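Side-chain contacts in ruler protein (Pseudomonas aeruginosa, PDB 5CUK), which probably senses needle length as the molecular ruler of the type III secretion system, here represented by its C-terminal substrate-specificity (SS) domain: residues I25-A30 / H34-Q39; L38-P43 / V48-L53; I61-S66 / A71-A76; G78-R83 / L95-Q100. All coordinates share one frame; numbering follows the deposited sequence.

Contact 1. Residues I25-A30 / H34-Q39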
loop_
_atom_site.group_PDB
_atom_site.type_symbol
_atom_site.label_atom_id
_atom_site.label_comp_id
_atom_site.label_asym_id
_atom_site.label_seq_id
_atom_site.Cartn_x
_atom_site.Cartn_y
_atom_site.Cartn_z
ATOM N N ILE A 25 4.020 -7.583 2.630
ATOM C CA ILE A 25 4.519 -7.515 3.974
ATOM C C ILE A 25 5.127 -8.863 4.282
ATOM O O ILE A 25 6.236 -8.945 4.780
ATOM C CB ILE A 25 3.432 -7.142 4.982
ATOM C CG1 ILE A 25 3.059 -5.669 4.838
ATOM C CG2 ILE A 25 3.930 -7.305 6.372
ATOM C CD1 ILE A 25 1.858 -5.237 5.706
ATOM N N GLN A 26 4.409 -9.922 3.942
ATOM C CA GLN A 26 4.914 -11.258 4.172
ATOM C C GLN A 26 6.152 -11.531 3.342
ATOM O O GLN A 26 7.079 -12.110 3.874
ATOM C CB GLN A 26 3.868 -12.324 3.873
ATOM C CG GLN A 26 2.652 -12.309 4.774
ATOM C CD GLN A 26 1.765 -13.522 4.532
ATOM O OE1 GLN A 26 2.250 -14.671 4.505
ATOM N NE2 GLN A 26 0.465 -13.280 4.337
ATOM N N VAL A 27 6.199 -11.149 2.060
ATOM C CA VAL A 27 7.444 -11.445 1.313
ATOM C C VAL A 27 8.643 -10.767 1.978
ATOM O O VAL A 27 9.712 -11.352 2.108
ATOM C CB VAL A 27 7.399 -11.000 -0.131
ATOM C CG1 VAL A 27 8.739 -11.242 -0.809
ATOM C CG2 VAL A 27 6.259 -11.695 -0.873
ATOM N N ALA A 28 8.441 -9.536 2.417
ATOM C CA ALA A 28 9.535 -8.697 2.881
ATOM C C ALA A 28 10.086 -9.135 4.244
ATOM O O ALA A 28 11.252 -8.871 4.582
ATOM C CB ALA A 28 9.090 -7.251 2.936
ATOM N N SER A 29 9.228 -9.790 5.017
ATOM C CA SER A 29 9.609 -10.337 6.304
ATOM C C SER A 29 10.683 -11.370 6.050
ATOM O O SER A 29 11.781 -11.308 6.616
ATOM C CB SER A 29 8.402 -10.959 7.032
ATOM O OG SER A 29 8.339 -12.346 6.780
ATOM N N ALA A 30 10.379 -12.314 5.166
ATOM C CA ALA A 30 11.318 -13.408 4.934
ATOM C C ALA A 30 12.177 -13.172 3.696
ATOM O O ALA A 30 12.252 -14.026 2.836
ATOM C CB ALA A 30 10.569 -14.710 4.819
ATOM N N HIS A 34 14.617 -6.998 2.952
ATOM C CA HIS A 34 13.597 -6.492 3.871
ATOM C C HIS A 34 12.557 -5.687 3.071
ATOM O O HIS A 34 11.912 -4.781 3.594
ATOM C CB HIS A 34 14.198 -5.598 4.964
ATOM C CG HIS A 34 15.380 -6.195 5.659
ATOM N ND1 HIS A 34 15.277 -7.291 6.496
ATOM C CD2 HIS A 34 16.693 -5.863 5.636
ATOM C CE1 HIS A 34 16.473 -7.604 6.955
ATOM N NE2 HIS A 34 17.352 -6.751 6.451
ATOM N N ALA A 35 12.413 -6.010 1.797
ATOM C CA ALA A 35 11.565 -5.214 0.949
ATOM C C ALA A 35 10.901 -6.129 -0.058
ATOM O O ALA A 35 11.460 -7.191 -0.415
ATOM C CB ALA A 35 12.374 -4.120 0.278
ATOM N N ALA A 36 9.683 -5.756 -0.461
ATOM C CA ALA A 36 8.953 -6.494 -1.472
ATOM C C ALA A 36 8.113 -5.517 -2.312
ATOM O O ALA A 36 7.753 -4.427 -1.856
ATOM C CB ALA A 36 8.090 -7.538 -0.834
ATOM N N ARG A 37 7.810 -5.920 -3.533
ATOM C CA ARG A 37 7.070 -5.074 -4.429
ATOM C C ARG A 37 6.344 -5.938 -5.428
ATOM O O ARG A 37 6.751 -7.066 -5.684
ATOM C CB ARG A 37 7.990 -4.076 -5.135
ATOM C CG ARG A 37 8.738 -4.646 -6.308
ATOM C CD ARG A 37 9.724 -3.634 -6.890
ATOM N NE ARG A 37 9.149 -2.804 -7.960
ATOM C CZ ARG A 37 8.746 -1.538 -7.809
ATOM N NH1 ARG A 37 8.843 -0.939 -6.621
ATOM N NH2 ARG A 37 8.258 -0.862 -8.849
ATOM N N LEU A 38 5.244 -5.407 -5.964
ATOM C CA LEU A 38 4.424 -6.117 -6.931
ATOM C C LEU A 38 3.596 -5.101 -7.713
ATOM O O LEU A 38 3.215 -4.057 -7.173
ATOM C CB LEU A 38 3.512 -7.124 -6.223
ATOM C CG LEU A 38 2.858 -8.235 -7.047
ATOM C CD1 LEU A 38 3.833 -9.369 -7.286
ATOM C CD2 LEU A 38 1.576 -8.748 -6.387
ATOM N N GLN A 39 3.298 -5.392 -8.975
ATOM C CA GLN A 39 2.274 -4.604 -9.638
ATOM C C GLN A 39 0.907 -5.273 -9.475
ATOM O O GLN A 39 0.752 -6.494 -9.659
ATOM C CB GLN A 39 2.575 -4.391 -11.114
ATOM C CG GLN A 39 1.590 -3.422 -11.747
ATOM C CD GLN A 39 1.872 -3.164 -13.206
ATOM O OE1 GLN A 39 1.707 -4.051 -14.041
ATOM N NE2 GLN A 39 2.301 -1.947 -13.524
#

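Contact 2. Residues L38-P43 / V48-L53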
loop_
_atom_site.group_PDB
_atom_site.type_symbol
_atom_site.label_atom_id
_atom_site.label_comp_id
_atom_site.label_asym_id
_atom_site.label_seq_id
_atom_site.Cartn_x
_atom_site.Cartn_y
_atom_site.Cartn_z
ATOM N N LEU A 38 5.244 -5.407 -5.964
ATOM C CA LEU A 38 4.424 -6.117 -6.931
ATOM C C LEU A 38 3.596 -5.101 -7.713
ATOM O O LEU A 38 3.215 -4.057 -7.173
ATOM C CB LEU A 38 3.512 -7.124 -6.223
ATOM C CG LEU A 38 2.858 -8.235 -7.047
ATOM C CD1 LEU A 38 3.833 -9.369 -7.286
ATOM C CD2 LEU A 38 1.576 -8.748 -6.387
ATOM N N GLN A 39 3.298 -5.392 -8.975
ATOM C CA GLN A 39 2.274 -4.604 -9.638
ATOM C C GLN A 39 0.907 -5.273 -9.475
ATOM O O GLN A 39 0.752 -6.494 -9.659
ATOM C CB GLN A 39 2.575 -4.391 -11.114
ATOM C CG GLN A 39 1.590 -3.422 -11.747
ATOM C CD GLN A 39 1.872 -3.164 -13.206
ATOM O OE1 GLN A 39 1.707 -4.051 -14.041
ATOM N NE2 GLN A 39 2.301 -1.947 -13.524
ATOM N N VAL A 40 -0.075 -4.452 -9.123
ATOM C CA VAL A 40 -1.443 -4.897 -8.930
ATOM C C VAL A 40 -2.413 -4.140 -9.846
ATOM O O VAL A 40 -2.269 -2.940 -10.009
ATOM C CB VAL A 40 -1.871 -4.681 -7.482
ATOM C CG1 VAL A 40 -3.123 -5.452 -7.202
ATOM C CG2 VAL A 40 -0.734 -5.094 -6.536
ATOM N N ARG A 41 -3.386 -4.829 -10.438
ATOM C CA ARG A 41 -4.483 -4.123 -11.106
ATOM C C ARG A 41 -5.600 -3.891 -10.097
ATOM O O ARG A 41 -6.098 -4.822 -9.446
ATOM C CB ARG A 41 -5.016 -4.884 -12.334
ATOM C CG ARG A 41 -5.313 -6.359 -12.077
ATOM C CD ARG A 41 -6.436 -6.919 -12.979
ATOM N NE ARG A 41 -6.603 -8.364 -12.781
ATOM C CZ ARG A 41 -7.778 -8.988 -12.714
ATOM N NH1 ARG A 41 -8.909 -8.301 -12.840
ATOM N NH2 ARG A 41 -7.824 -10.303 -12.521
ATOM N N LEU A 42 -5.949 -2.632 -9.914
ATOM C CA LEU A 42 -7.128 -2.316 -9.131
ATOM C C LEU A 42 -8.272 -2.166 -10.141
ATOM O O LEU A 42 -8.061 -1.628 -11.228
ATOM C CB LEU A 42 -6.895 -1.068 -8.273
ATOM C CG LEU A 42 -5.644 -1.187 -7.381
ATOM C CD1 LEU A 42 -5.392 0.106 -6.650
ATOM C CD2 LEU A 42 -5.763 -2.341 -6.390
ATOM N N PRO A 43 -9.464 -2.699 -9.816
ATOM C CA PRO A 43 -10.544 -2.782 -10.801
ATOM C C PRO A 43 -10.791 -1.455 -11.487
ATOM O O PRO A 43 -10.843 -1.413 -12.719
ATOM C CB PRO A 43 -11.752 -3.186 -9.966
ATOM C CG PRO A 43 -11.202 -3.878 -8.813
ATOM C CD PRO A 43 -9.890 -3.216 -8.508
ATOM N N VAL A 48 -1.199 -0.347 -10.437
ATOM C CA VAL A 48 -0.647 0.289 -9.276
ATOM C C VAL A 48 0.608 -0.545 -8.831
ATOM O O VAL A 48 0.610 -1.773 -8.930
ATOM C CB VAL A 48 -1.758 0.352 -8.217
ATOM C CG1 VAL A 48 -1.335 -0.166 -6.897
ATOM C CG2 VAL A 48 -2.333 1.721 -8.122
ATOM N N GLU A 49 1.681 0.113 -8.401
ATOM C CA GLU A 49 2.821 -0.590 -7.829
ATOM C C GLU A 49 2.793 -0.481 -6.321
ATOM O O GLU A 49 2.656 0.619 -5.791
ATOM C CB GLU A 49 4.139 -0.021 -8.365
ATOM C CG GLU A 49 5.351 -0.877 -8.019
ATOM C CD GLU A 49 5.411 -2.188 -8.838
ATOM O OE1 GLU A 49 4.696 -2.308 -9.871
ATOM O OE2 GLU A 49 6.169 -3.088 -8.427
ATOM N N VAL A 50 2.921 -1.610 -5.622
ATOM C CA VAL A 50 3.032 -1.596 -4.173
ATOM C C VAL A 50 4.467 -1.890 -3.755
ATOM O O VAL A 50 5.022 -2.865 -4.164
ATOM C CB VAL A 50 2.111 -2.629 -3.529
ATOM C CG1 VAL A 50 2.255 -2.591 -2.021
ATOM C CG2 VAL A 50 0.684 -2.354 -3.920
ATOM N N GLN A 51 5.071 -1.030 -2.952
ATOM C CA GLN A 51 6.404 -1.292 -2.409
ATOM C C GLN A 51 6.345 -1.195 -0.897
ATOM O O GLN A 51 5.723 -0.270 -0.366
ATOM C CB GLN A 51 7.442 -0.296 -2.972
ATOM C CG GLN A 51 8.851 -0.412 -2.347
ATOM C CD GLN A 51 9.681 -1.504 -3.013
ATOM O OE1 GLN A 51 9.917 -1.467 -4.218
ATOM N NE2 GLN A 51 10.094 -2.493 -2.237
ATOM N N VAL A 52 6.946 -2.154 -0.193
ATOM C CA VAL A 52 7.025 -2.032 1.239
ATOM C C VAL A 52 8.498 -2.188 1.622
ATOM O O VAL A 52 9.283 -2.802 0.901
ATOM C CB VAL A 52 6.162 -3.066 2.021
ATOM C CG1 VAL A 52 4.859 -3.371 1.310
ATOM C CG2 VAL A 52 6.919 -4.329 2.284
ATOM N N LEU A 53 8.873 -1.553 2.718
ATOM C CA LEU A 53 10.227 -1.630 3.232
ATOM C C LEU A 53 10.094 -1.750 4.713
ATOM O O LEU A 53 9.559 -0.890 5.409
ATOM C CB LEU A 53 11.087 -0.426 2.880
ATOM C CG LEU A 53 12.503 -0.506 3.447
ATOM C CD1 LEU A 53 13.218 -1.679 2.784
ATOM C CD2 LEU A 53 13.247 0.786 3.235
#

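Contact 3. Residues I61-S66 / A71-A76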
loop_
_atom_site.group_PDB
_atom_site.type_symbol
_atom_site.label_atom_id
_atom_site.label_comp_id
_atom_site.label_asym_id
_atom_site.label_seq_id
_atom_site.Cartn_x
_atom_site.Cartn_y
_atom_site.Cartn_z
ATOM N N ILE A 61 5.248 1.893 3.436
ATOM C CA ILE A 61 4.420 1.422 2.309
ATOM C C ILE A 61 4.260 2.573 1.341
ATOM O O ILE A 61 3.821 3.662 1.721
ATOM C CB ILE A 61 3.035 0.919 2.767
ATOM C CG1 ILE A 61 3.207 -0.230 3.751
ATOM C CG2 ILE A 61 2.136 0.491 1.559
ATOM C CD1 ILE A 61 2.008 -0.523 4.564
ATOM N N GLU A 62 4.657 2.340 0.100
ATOM C CA GLU A 62 4.507 3.319 -0.962
ATOM C C GLU A 62 3.682 2.754 -2.125
ATOM O O GLU A 62 3.928 1.645 -2.601
ATOM C CB GLU A 62 5.872 3.770 -1.445
ATOM C CG GLU A 62 5.841 4.819 -2.528
ATOM C CD GLU A 62 7.217 5.002 -3.114
ATOM O OE1 GLU A 62 7.926 5.941 -2.691
ATOM O OE2 GLU A 62 7.606 4.182 -3.983
ATOM N N ILE A 63 2.659 3.511 -2.526
ATOM C CA ILE A 63 1.818 3.150 -3.646
ATOM C C ILE A 63 2.108 4.101 -4.800
ATOM O O ILE A 63 2.107 5.318 -4.629
ATOM C CB ILE A 63 0.308 3.231 -3.325
ATOM C CG1 ILE A 63 -0.008 2.661 -1.937
ATOM C CG2 ILE A 63 -0.474 2.563 -4.413
ATOM C CD1 ILE A 63 0.443 1.216 -1.745
ATOM N N SER A 64 2.358 3.524 -5.964
ATOM C CA SER A 64 2.663 4.278 -7.157
ATOM C C SER A 64 1.529 4.023 -8.126
ATOM O O SER A 64 1.097 2.872 -8.309
ATOM C CB SER A 64 4.008 3.860 -7.749
ATOM O OG SER A 64 5.020 3.984 -6.770
ATOM N N ALA A 65 1.031 5.106 -8.724
ATOM C CA ALA A 65 -0.151 5.030 -9.573
ATOM C C ALA A 65 -0.207 6.148 -10.613
ATOM O O ALA A 65 0.546 7.110 -10.548
ATOM C CB ALA A 65 -1.404 5.075 -8.710
ATOM N N SER A 66 -1.156 6.031 -11.536
ATOM C CA SER A 66 -1.430 7.085 -12.503
ATOM C C SER A 66 -1.844 8.359 -11.756
ATOM O O SER A 66 -2.172 8.312 -10.545
ATOM C CB SER A 66 -2.505 6.633 -13.487
ATOM O OG SER A 66 -3.777 6.689 -12.877
ATOM N N ALA A 71 -4.832 10.900 -7.189
ATOM C CA ALA A 71 -5.696 11.872 -6.560
ATOM C C ALA A 71 -6.727 11.161 -5.697
ATOM O O ALA A 71 -7.055 11.619 -4.611
ATOM C CB ALA A 71 -6.385 12.742 -7.604
ATOM N N LEU A 72 -7.228 10.031 -6.174
ATOM C CA LEU A 72 -8.179 9.273 -5.404
ATOM C C LEU A 72 -7.520 8.704 -4.153
ATOM O O LEU A 72 -8.144 8.657 -3.087
ATOM C CB LEU A 72 -8.759 8.154 -6.249
ATOM C CG LEU A 72 -9.678 8.600 -7.391
ATOM C CD1 LEU A 72 -10.122 7.392 -8.177
ATOM C CD2 LEU A 72 -10.861 9.333 -6.823
ATOM N N LEU A 73 -6.262 8.282 -4.268
ATOM C CA LEU A 73 -5.584 7.725 -3.094
ATOM C C LEU A 73 -5.363 8.803 -2.028
ATOM O O LEU A 73 -5.636 8.582 -0.853
ATOM C CB LEU A 73 -4.248 7.073 -3.496
ATOM C CG LEU A 73 -4.398 5.896 -4.475
ATOM C CD1 LEU A 73 -3.024 5.438 -4.986
ATOM C CD2 LEU A 73 -5.135 4.756 -3.806
ATOM N N GLN A 74 -4.904 9.981 -2.458
ATOM C CA GLN A 74 -4.635 11.083 -1.536
ATOM C C GLN A 74 -5.905 11.573 -0.882
ATOM O O GLN A 74 -5.897 11.902 0.302
ATOM C CB GLN A 74 -3.939 12.239 -2.248
ATOM C CG GLN A 74 -3.004 11.767 -3.346
ATOM C CD GLN A 74 -1.722 12.568 -3.437
ATOM O OE1 GLN A 74 -0.875 12.484 -2.549
ATOM N NE2 GLN A 74 -1.563 13.336 -4.520
ATOM N N GLN A 75 -7.004 11.606 -1.644
ATOM C CA GLN A 75 -8.290 11.987 -1.059
ATOM C C GLN A 75 -8.706 10.970 -0.011
ATOM O O GLN A 75 -9.422 11.299 0.934
ATOM C CB GLN A 75 -9.384 12.120 -2.126
ATOM C CG GLN A 75 -9.117 13.227 -3.091
ATOM C CD GLN A 75 -10.225 13.370 -4.110
ATOM O OE1 GLN A 75 -11.344 12.866 -3.927
ATOM N NE2 GLN A 75 -9.908 14.029 -5.221
ATOM N N ALA A 76 -8.255 9.733 -0.189
ATOM C CA ALA A 76 -8.579 8.657 0.740
ATOM C C ALA A 76 -7.395 8.274 1.657
ATOM O O ALA A 76 -7.431 7.231 2.302
ATOM C CB ALA A 76 -9.044 7.453 -0.025
#

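Contact 4. Residues G78-R83 / L95-Q100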
loop_
_atom_site.group_PDB
_atom_site.type_symbol
_atom_site.label_atom_id
_atom_site.label_comp_id
_atom_site.label_asym_id
_atom_site.label_seq_id
_atom_site.Cartn_x
_atom_site.Cartn_y
_atom_site.Cartn_z
ATOM N N GLY A 78 -6.283 9.225 4.673
ATOM C CA GLY A 78 -6.665 8.914 6.043
ATOM C C GLY A 78 -7.265 7.525 6.260
ATOM O O GLY A 78 -6.876 6.794 7.194
ATOM N N GLU A 79 -8.225 7.151 5.417
ATOM C CA GLU A 79 -8.814 5.803 5.490
ATOM C C GLU A 79 -7.772 4.727 5.167
ATOM O O GLU A 79 -7.780 3.623 5.717
ATOM C CB GLU A 79 -10.010 5.659 4.525
ATOM C CG GLU A 79 -10.511 4.204 4.355
ATOM C CD GLU A 79 -11.413 3.968 3.113
ATOM O OE1 GLU A 79 -12.267 3.060 3.177
ATOM O OE2 GLU A 79 -11.277 4.664 2.073
ATOM N N LEU A 80 -6.899 5.036 4.228
ATOM C CA LEU A 80 -5.980 4.019 3.776
ATOM C C LEU A 80 -4.920 3.729 4.878
ATOM O O LEU A 80 -4.759 2.577 5.280
ATOM C CB LEU A 80 -5.336 4.440 2.455
ATOM C CG LEU A 80 -4.626 3.239 1.843
ATOM C CD1 LEU A 80 -5.596 2.066 1.745
ATOM C CD2 LEU A 80 -4.033 3.597 0.488
ATOM N N LEU A 81 -4.243 4.769 5.372
ATOM C CA LEU A 81 -3.325 4.658 6.506
ATOM C C LEU A 81 -3.902 3.798 7.620
ATOM O O LEU A 81 -3.268 2.880 8.158
ATOM C CB LEU A 81 -3.011 6.051 7.050
ATOM C CG LEU A 81 -2.109 6.081 8.294
ATOM C CD1 LEU A 81 -0.853 5.303 8.049
ATOM C CD2 LEU A 81 -1.744 7.501 8.717
ATOM N N GLU A 82 -5.148 4.087 7.940
ATOM C CA GLU A 82 -5.777 3.558 9.121
ATOM C C GLU A 82 -6.062 2.079 9.002
ATOM O O GLU A 82 -5.925 1.345 9.972
ATOM C CB GLU A 82 -7.051 4.335 9.386
ATOM C CG GLU A 82 -8.072 3.616 10.223
ATOM C CD GLU A 82 -9.306 4.480 10.427
ATOM O OE1 GLU A 82 -9.530 5.402 9.601
ATOM O OE2 GLU A 82 -10.036 4.229 11.414
ATOM N N ARG A 83 -6.444 1.643 7.810
ATOM C CA ARG A 83 -6.655 0.228 7.549
ATOM C C ARG A 83 -5.348 -0.530 7.373
ATOM O O ARG A 83 -5.264 -1.710 7.658
ATOM C CB ARG A 83 -7.494 0.043 6.283
ATOM C CG ARG A 83 -8.824 0.796 6.321
ATOM C CD ARG A 83 -9.707 0.162 7.391
ATOM N NE ARG A 83 -9.902 -1.276 7.157
ATOM C CZ ARG A 83 -11.005 -1.774 6.601
ATOM N NH1 ARG A 83 -11.982 -0.938 6.259
ATOM N NH2 ARG A 83 -11.144 -3.092 6.409
ATOM N N LEU A 95 2.895 5.698 5.295
ATOM C CA LEU A 95 2.254 5.603 3.986
ATOM C C LEU A 95 2.653 6.751 3.092
ATOM O O LEU A 95 2.546 7.898 3.478
ATOM C CB LEU A 95 0.730 5.594 4.135
ATOM C CG LEU A 95 -0.038 5.613 2.817
ATOM C CD1 LEU A 95 0.219 4.332 2.050
ATOM C CD2 LEU A 95 -1.541 5.832 3.036
ATOM N N THR A 96 3.133 6.438 1.900
ATOM C CA THR A 96 3.477 7.461 0.934
ATOM C C THR A 96 2.961 7.108 -0.483
ATOM O O THR A 96 2.689 5.932 -0.783
ATOM C CB THR A 96 4.989 7.671 0.876
ATOM O OG1 THR A 96 5.605 6.427 0.555
ATOM C CG2 THR A 96 5.530 8.140 2.226
ATOM N N PHE A 97 2.845 8.129 -1.337
ATOM C CA PHE A 97 2.389 7.969 -2.721
ATOM C C PHE A 97 3.411 8.471 -3.742
ATOM O O PHE A 97 4.145 9.421 -3.497
ATOM C CB PHE A 97 1.055 8.681 -2.914
ATOM C CG PHE A 97 0.004 8.201 -1.990
ATOM C CD1 PHE A 97 -0.532 6.936 -2.139
ATOM C CD2 PHE A 97 -0.428 8.989 -0.939
ATOM C CE1 PHE A 97 -1.487 6.457 -1.255
ATOM C CE2 PHE A 97 -1.385 8.518 -0.057
ATOM C CZ PHE A 97 -1.913 7.250 -0.218
ATOM N N ASN A 98 3.457 7.804 -4.885
ATOM C CA ASN A 98 4.469 8.040 -5.907
ATOM C C ASN A 98 3.775 8.038 -7.267
ATOM O O ASN A 98 2.696 7.454 -7.402
ATOM C CB ASN A 98 5.536 6.941 -5.843
ATOM C CG ASN A 98 6.861 7.330 -6.493
ATOM O OD1 ASN A 98 7.343 8.454 -6.336
ATOM N ND2 ASN A 98 7.466 6.377 -7.219
ATOM N N GLN A 99 4.385 8.652 -8.280
ATOM C CA GLN A 99 3.827 8.584 -9.621
ATOM C C GLN A 99 4.433 7.437 -10.423
ATOM O O GLN A 99 5.598 7.116 -10.279
ATOM C CB GLN A 99 4.001 9.909 -10.359
ATOM C CG GLN A 99 2.767 10.232 -11.202
ATOM C CD GLN A 99 2.988 11.373 -12.192
ATOM O OE1 GLN A 99 3.289 12.505 -11.799
ATOM N NE2 GLN A 99 2.796 11.089 -13.479
ATOM N N GLN A 100 3.614 6.819 -11.270
ATOM C CA GLN A 100 3.980 5.551 -11.901
ATOM C C GLN A 100 5.367 5.563 -12.552
ATOM O O GLN A 100 6.308 4.920 -12.057
ATOM C CB GLN A 100 2.912 5.168 -12.934
ATOM C CG GLN A 100 2.952 3.699 -13.382
ATOM C CD GLN A 100 2.862 2.701 -12.217
ATOM O OE1 GLN A 100 3.862 2.416 -11.530
ATOM N NE2 GLN A 100 1.659 2.162 -11.994
#

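Contact 1. Residues I25-A30 / H34-Q39
Ala28 and Val27 on the last turn of helix 11-29 face Ala36 on edge strand 35-42, and three short side chains let helix and strand come close, their local axes passing 6.3 Å apart at 143°. The CB of Val27 lies 3.6 Å from the CB of Ala36. With CG1 anti to the backbone N (chi1 176°), Val27 also sets that methyl beside the same CB at 3.8 Å, so Ala36 meets the root and one branch of the valine. Ala28 approaches differently: its methyl rests on the strand backbone, with Ala28 CB 3.7 Å from Ala35 C, and has the methyl of Ala36 alongside, CB to CB 3.9 Å. The same methyl reaches on to Val52 of the next strand. No hydrogen bond joins the two segments; their polar link is a CH contact from the CA of His34 to the O of Ala28 (3.4 Å), made where the chain enters the strand. Ala35 and Arg37 point away from the helix. A short connection here reverses the chain from the end of a helix into the edge strand of a two-layer alpha/beta sandwich, whose helices pack on one face of the sheet.

Contact 2. Residues L38-P43 / V48-L53
Strands 38-42 and 48-53 run antiparallel with a marked twist, 138° between their local axes, held by four backbone hydrogen bonds: Leu38 and Val50 exchange one pair, Val40 and Val48 the other. The straightest, from Val40 N to Val48 O, spans 2.8 Å with 173° at the hydrogen. Between these two hydrogen-bonded pairs sits the non-hydrogen-bonded pair of Gln39 and Glu49, where the CA of Gln39 adds a CH contact to the O of Val48 at 3.4 Å. The pairing belongs to a beta hairpin, strands 35-42 and 46-54, which forms one side of the four-stranded mixed sheet. On the face bearing Leu38, Val40, Val48 and Val50, helix 11-29 covers the strands, with Arg24 against Leu38 and Arg16 against Val40. Here CG2 of Val40 touches CG2 of Val50 at 4.0 Å, a diagonal contact between neighbouring pairs. Further along, CD1 of Leu42 lies against the branch point and both methyls of Val48, nearest to CG2 at 3.8 Å. The other face is polar. Glu49 bends at chi2, which folds its carboxylate back over the neighbouring strand: OE1 comes 3.2 Å from CB of Gln39, while OE2 forms a salt bridge with NE of Arg37. The extended Gln39 crosses Glu49 at about a right angle, amide and carboxylate planes 59° apart, and they meet through the glutamine's aliphatic root.

Contact 3. Residues I61-S66 / A71-A76
Leu73 sends one methyl, CD1, from helix 67-75 to strand 59-65, and that single branch makes the close side-chain contacts between the segments. It lies 3.9 Å from CG2 of Ile63 and 4.1 Å from CB of Ala65, two residues on the same face of the strand. The leucine and isoleucine side chains cross at about a right angle. The first torsion of Ile63 (chi1 -42°) puts CG2 anti to the backbone N and within range of the leucine, while the longer CG1 branch leads away from the helix. All three residues are buried. The contact packs the first helix of a two-helix beta-alpha-beta crossover on its first strand. The backbones stay well separated even here, with the CA atoms of Ile63 and Leu73 8.7 Å apart, and only 110 Å² is buried in all. Phe97 and Leu45 also pack on Leu73, and Val48 on Ile63 and Ala65. The outer side of the helix is different in character, with Leu72, Gln74 and Gln75 exposed. On the strand, Ser64 points to the opposite face, where Asn98 gives its OG a weak hydrogen bond. Ser66 is the N-cap residue of the helix, its OG hydrogen-bonded to Ser69 OG. With methyl groups alone meeting across the gap and no hydrogen bond between them, the two segments are joined by apolar contact, without a directional polar link.

Contact 4. Residues G78-R83 / L95-Q100
Leu95 pushes its CD2 methyl from strand 93-99 into a shallow hollow on helix 77-87, between the roots of Leu80 and Leu81. The floor of the hollow is backbone: CD2 lies 3.7 Å from the N of Leu81, with the CB of Leu80 at 4.1 Å on its rim. Because CG is anti to the backbone N (chi1 175°), the isobutyl group projects from the strand to this spot. Leu81 reaches back along the flank, its CD1 4.2 Å from CB of Leu95, so the base of the strand leucine is touched as well as its end. The second bump belongs to the helix. Leu80 extends CD2 toward Phe97, approaching CE1 to 4.2 Å at the ring's edge, near its plane. Leu70 and Gln74 of helix 67-75 also touch that ring, while Leu14 and Leu17 of helix 11-29 pack on Leu80. The segment axes remain 9.6 Å apart, a spacing bridged by the leucines. Here the second helix of a beta-alpha-beta crossover packs on the strand that completes it. Contact between the segments is almost wholly aliphatic and aromatic, and the hydrogen bond that Arg77 donates to the O of Leu95 starts just outside the helical segment.

Overall arrangement
From the N terminus, contact 1 closes the short turn from helix 11-29 into strand 35-42. Contact 2 begins on that same strand, sharing Leu38 and Gln39 with contact 1, and closes the hairpin to strand 46-54. After strand 59-65, contact 3 closes the return from strand to helix 67-75; contact 4 then closes the longer excursion from helix 77-87 to strand 93-99. The four loops follow in series, none nested. Contacts 3 and 4 lie about 5 Å apart between centres, joined by backbone bonds of parallel strands 59-65 and 93-99, whereas the centres of contacts 1 and 3 sit about 19 Å apart. Together they tie three helices to one mixed sheet.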